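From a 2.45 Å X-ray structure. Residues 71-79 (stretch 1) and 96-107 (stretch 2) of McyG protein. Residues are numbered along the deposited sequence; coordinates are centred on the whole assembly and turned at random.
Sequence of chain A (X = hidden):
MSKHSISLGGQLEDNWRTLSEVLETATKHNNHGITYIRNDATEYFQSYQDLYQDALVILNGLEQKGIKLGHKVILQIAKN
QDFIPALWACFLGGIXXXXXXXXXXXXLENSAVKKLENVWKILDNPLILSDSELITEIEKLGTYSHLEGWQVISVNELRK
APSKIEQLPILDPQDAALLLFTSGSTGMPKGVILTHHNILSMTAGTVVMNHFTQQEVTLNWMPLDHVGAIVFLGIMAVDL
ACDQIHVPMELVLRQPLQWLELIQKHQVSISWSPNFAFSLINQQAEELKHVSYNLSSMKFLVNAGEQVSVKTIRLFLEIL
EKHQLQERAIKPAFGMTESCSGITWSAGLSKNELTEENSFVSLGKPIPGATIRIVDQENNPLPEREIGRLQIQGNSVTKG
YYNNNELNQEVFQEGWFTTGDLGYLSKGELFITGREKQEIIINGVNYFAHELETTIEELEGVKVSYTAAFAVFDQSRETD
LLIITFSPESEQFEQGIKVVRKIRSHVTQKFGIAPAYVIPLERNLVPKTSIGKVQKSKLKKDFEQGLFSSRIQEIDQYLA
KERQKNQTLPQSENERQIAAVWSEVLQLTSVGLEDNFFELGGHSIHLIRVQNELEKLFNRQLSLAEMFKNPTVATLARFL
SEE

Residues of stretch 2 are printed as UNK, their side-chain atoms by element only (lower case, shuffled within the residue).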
# COMPACT_ATOMS: atom_id res chain seq x y z
N HIS A 71 -17.12 15.68 -12.09
CA HIS A 71 -16.25 16.49 -11.24
C HIS A 71 -15.46 15.62 -10.31
O HIS A 71 -15.82 14.47 -10.05
CB HIS A 71 -17.05 17.51 -10.42
CG HIS A 71 -17.53 18.70 -11.22
ND1 HIS A 71 -18.52 19.50 -10.79
CD2 HIS A 71 -17.11 19.21 -12.45
CE1 HIS A 71 -18.73 20.48 -11.70
NE2 HIS A 71 -17.87 20.30 -12.71
N LYS A 72 -14.37 16.18 -9.79
CA LYS A 72 -13.52 15.48 -8.84
C LYS A 72 -13.60 16.11 -7.46
O LYS A 72 -13.78 17.32 -7.33
CB LYS A 72 -12.07 15.45 -9.34
CG LYS A 72 -11.84 14.44 -10.46
CD LYS A 72 -10.62 14.76 -11.29
CE LYS A 72 -10.97 15.56 -12.54
NZ LYS A 72 -11.51 14.69 -13.62
N VAL A 73 -13.52 15.27 -6.43
CA VAL A 73 -13.46 15.73 -5.04
C VAL A 73 -12.32 15.03 -4.29
O VAL A 73 -12.13 13.82 -4.43
CB VAL A 73 -14.80 15.55 -4.27
CG1 VAL A 73 -15.91 16.37 -4.91
CG2 VAL A 73 -15.20 14.09 -4.19
N ILE A 74 -11.57 15.80 -3.51
CA ILE A 74 -10.45 15.26 -2.73
C ILE A 74 -10.95 14.71 -1.40
O ILE A 74 -11.77 15.32 -0.73
CB ILE A 74 -9.35 16.33 -2.50
CG1 ILE A 74 -8.69 16.69 -3.84
CG2 ILE A 74 -8.30 15.83 -1.50
CD1 ILE A 74 -7.62 17.77 -3.75
N LEU A 75 -10.44 13.53 -1.02
CA LEU A 75 -10.79 12.91 0.25
C LEU A 75 -9.66 13.05 1.27
O LEU A 75 -8.52 12.64 1.02
CB LEU A 75 -11.17 11.44 0.07
CG LEU A 75 -12.60 11.06 -0.31
CD1 LEU A 75 -13.00 11.55 -1.71
CD2 LEU A 75 -12.79 9.56 -0.19
N GLN A 76 -10.00 13.64 2.41
CA GLN A 76 -9.08 13.78 3.54
C GLN A 76 -9.81 13.37 4.82
O GLN A 76 -10.06 14.18 5.71
CB GLN A 76 -8.57 15.23 3.64
CG GLN A 76 -7.56 15.60 2.56
CD GLN A 76 -6.18 15.05 2.84
OE1 GLN A 76 -5.84 13.93 2.43
NE2 GLN A 76 -5.38 15.82 3.56
N ILE A 77 -10.16 12.09 4.88
CA ILE A 77 -11.01 11.55 5.93
C ILE A 77 -10.30 10.43 6.69
O ILE A 77 -10.02 9.37 6.12
CB ILE A 77 -12.34 11.01 5.35
CG1 ILE A 77 -13.03 12.06 4.47
CG2 ILE A 77 -13.27 10.55 6.47
CD1 ILE A 77 -14.02 11.50 3.47
N ALA A 78 -10.02 10.67 7.97
CA ALA A 78 -9.35 9.68 8.81
C ALA A 78 -10.32 8.65 9.39
O ALA A 78 -9.95 7.50 9.59
CB ALA A 78 -8.57 10.37 9.93
N LYS A 79 -11.55 9.08 9.66
CA LYS A 79 -12.57 8.22 10.24
C LYS A 79 -13.16 7.28 9.18
O LYS A 79 -13.80 7.74 8.22
CB LYS A 79 -13.66 9.06 10.89
CG LYS A 79 -14.50 8.31 11.91
CD LYS A 79 -15.56 9.23 12.50
CE LYS A 79 -16.49 8.49 13.44
NZ LYS A 79 -17.56 9.39 13.93
N UNK A 96 -15.87 11.64 -9.28
CA UNK A 96 -14.61 10.93 -9.10
C UNK A 96 -13.96 11.29 -7.76
O UNK A 96 -13.51 12.43 -7.58
c UNK A 96 -12.31 10.45 -10.06
c UNK A 96 -13.64 11.17 -10.28
c UNK A 96 -14.28 10.71 -11.60
c UNK A 96 -13.71 11.38 -12.84
N UNK A 97 -13.90 10.33 -6.82
CA UNK A 97 -13.23 10.58 -5.55
C UNK A 97 -11.71 10.52 -5.73
O UNK A 97 -11.21 9.70 -6.51
c UNK A 97 -13.99 8.32 -5.61
c UNK A 97 -13.71 9.44 -4.66
c UNK A 97 -14.40 8.94 -6.92
N UNK A 98 -11.00 11.41 -5.04
CA UNK A 98 -9.54 11.44 -5.09
C UNK A 98 -9.02 11.30 -3.66
O UNK A 98 -8.76 12.31 -2.98
c UNK A 98 -7.50 12.65 -5.96
c UNK A 98 -9.69 12.93 -7.12
c UNK A 98 -9.01 12.72 -5.77
N UNK A 99 -8.88 10.05 -3.18
CA UNK A 99 -8.45 9.81 -1.82
C UNK A 99 -6.96 10.10 -1.66
O UNK A 99 -6.15 9.63 -2.47
c UNK A 99 -8.73 8.32 -1.60
c UNK A 99 -9.53 7.87 -2.78
c UNK A 99 -9.14 8.79 -3.90
N UNK A 100 -6.61 10.88 -0.65
CA UNK A 100 -5.22 11.17 -0.35
C UNK A 100 -4.93 10.89 1.12
O UNK A 100 -5.83 10.94 1.96
c UNK A 100 -4.90 13.01 -2.21
c UNK A 100 -3.79 12.33 -3.00
c UNK A 100 -4.87 12.62 -0.72
c UNK A 100 -4.84 14.52 -2.37
N UNK A 101 -3.67 10.58 1.41
CA UNK A 101 -3.22 10.30 2.77
C UNK A 101 -3.50 11.49 3.68
O UNK A 101 -3.23 12.64 3.31
o UNK A 101 -1.44 8.87 1.92
c UNK A 101 -1.70 9.97 2.80
c UNK A 101 -1.23 9.60 4.21
N UNK A 102 -4.07 11.21 4.84
CA UNK A 102 -4.26 12.21 5.88
C UNK A 102 -2.89 12.54 6.49
O UNK A 102 -2.16 11.65 6.92
c UNK A 102 -6.68 11.73 6.41
c UNK A 102 -5.17 12.57 8.23
c UNK A 102 -5.25 11.72 6.96
N UNK A 103 -2.55 13.83 6.50
CA UNK A 103 -1.27 14.30 7.02
C UNK A 103 -1.14 14.05 8.52
O UNK A 103 -2.14 14.09 9.24
c UNK A 103 -1.09 15.78 6.70
N UNK A 104 0.10 13.79 9.00
CA UNK A 104 0.35 13.65 10.44
C UNK A 104 0.08 14.96 11.19
O UNK A 104 -0.32 14.92 12.35
c UNK A 104 1.84 13.28 10.52
c UNK A 104 2.42 13.63 9.19
c UNK A 104 1.30 13.47 8.20
N UNK A 105 0.30 16.09 10.52
CA UNK A 105 -0.14 17.40 11.01
C UNK A 105 -0.32 18.36 9.83
O UNK A 105 0.21 18.12 8.75
o UNK A 105 2.09 18.30 11.43
c UNK A 105 0.85 17.97 12.03
N UNK A 106 -1.06 19.43 10.06
CA UNK A 106 -1.35 20.40 9.00
C UNK A 106 -0.75 21.78 9.28
O UNK A 106 -0.98 22.74 8.53
c UNK A 106 -3.51 19.20 6.67
c UNK A 106 -3.81 18.13 8.79
c UNK A 106 -3.41 19.25 8.06
o UNK A 106 -4.87 15.85 6.15
c UNK A 106 -4.30 17.00 8.16
c UNK A 106 -4.00 18.07 6.03
c UNK A 106 -4.39 16.97 6.78
c UNK A 106 -2.87 20.48 8.75
N UNK A 107 0.04 21.87 10.35
CA UNK A 107 0.74 23.11 10.71
C UNK A 107 2.27 22.97 10.63
O UNK A 107 3.00 23.93 10.84
o UNK A 107 0.21 22.82 14.36
o UNK A 107 1.08 21.44 12.90
c UNK A 107 0.55 22.54 13.19
c UNK A 107 0.31 23.58 12.11

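Position 96 carries four side-chain carbons, forked at the first, with one arm two carbons long. Its CB lies 3.7 Å from Lys72 CG, on the sheet face that Lys72 shares. This is Ile96; beta branching suits an extended strand, and its buried hydrocarbon packs along the aliphatic part of the lysine.

At position 97 three carbons close a ring onto the backbone N. Its CB approaches Leu75 CD1 at 3.7 Å on the other face, with Val73 and Leu75. The residue is Pro97. Having no N-H, it fits a place where the strand asks none of its nitrogen: the ladder to stretch 1 uses the amides of 96 and 98.

Position 98 has one carbon bearing two more, three in all, near Lys72 and Ile74, and so is Val98. Its CG2 lies 4.1 Å from Lys72 CB and its CB 4.4 Å from Ile74 CG1, a compact branched side chain filling the face of Lys72 and Ile74.

Position 99 repeats the three-carbon ring closed onto N, its CB 4.3 Å from Leu75 CB: Pro99. Again the ladder skips its nitrogen.

Position 100 has four carbons forked at the second, one branch against Ile74, which identifies Leu100. Its CD1 is 3.8 Å from Ile74 CG2, in a buried apolar contact.

At 101 one carbon carries an oxygen and a carbon, hence Thr101. Its CB points away from stretch 1, and its hydroxyl is hydrogen-bonded elsewhere in the structure.

Position 102 has one carbon with two more, beside Ala78: Val102. Its CG2 lies 4.2 Å from Ala78 CB, covering the backbone from Gln76 to Ala78.

The single carbon at 103 marks Ala103, which makes no contact with stretch 1. The ring onto N at 104 is Pro104, and one carbon then one oxygen at 105 is Ser105; both are out of reach.

At 106 one carbon leads to a six-carbon ring bearing an oxygen, which lies near the end of the Gln76 side chain: Tyr106. Its OH accepts a hydrogen bond from Ala103 N (3.1 Å), bracing the loop, and lies 2.6 Å from the modelled Gln76 NE2, near the ring plane.

Position 107, two carbons with two oxygens on the second, is Asp107, exposed and beyond reach.

The contact is a parallel ladder. Ile96 N donates to His71 O (2.9 Å), Val73 N to Ile96 O (3.1 Å), Val98 N to Val73 O (2.7 Å), Leu75 N to Val98 O (2.9 Å) and Leu100 N to Leu75 O (3.1 Å). Apolar side chains pack on both faces, and the two stretches together bury 677 Å², both sides summed.

Stretch 2 96-107: IPVPLTVAPSYD
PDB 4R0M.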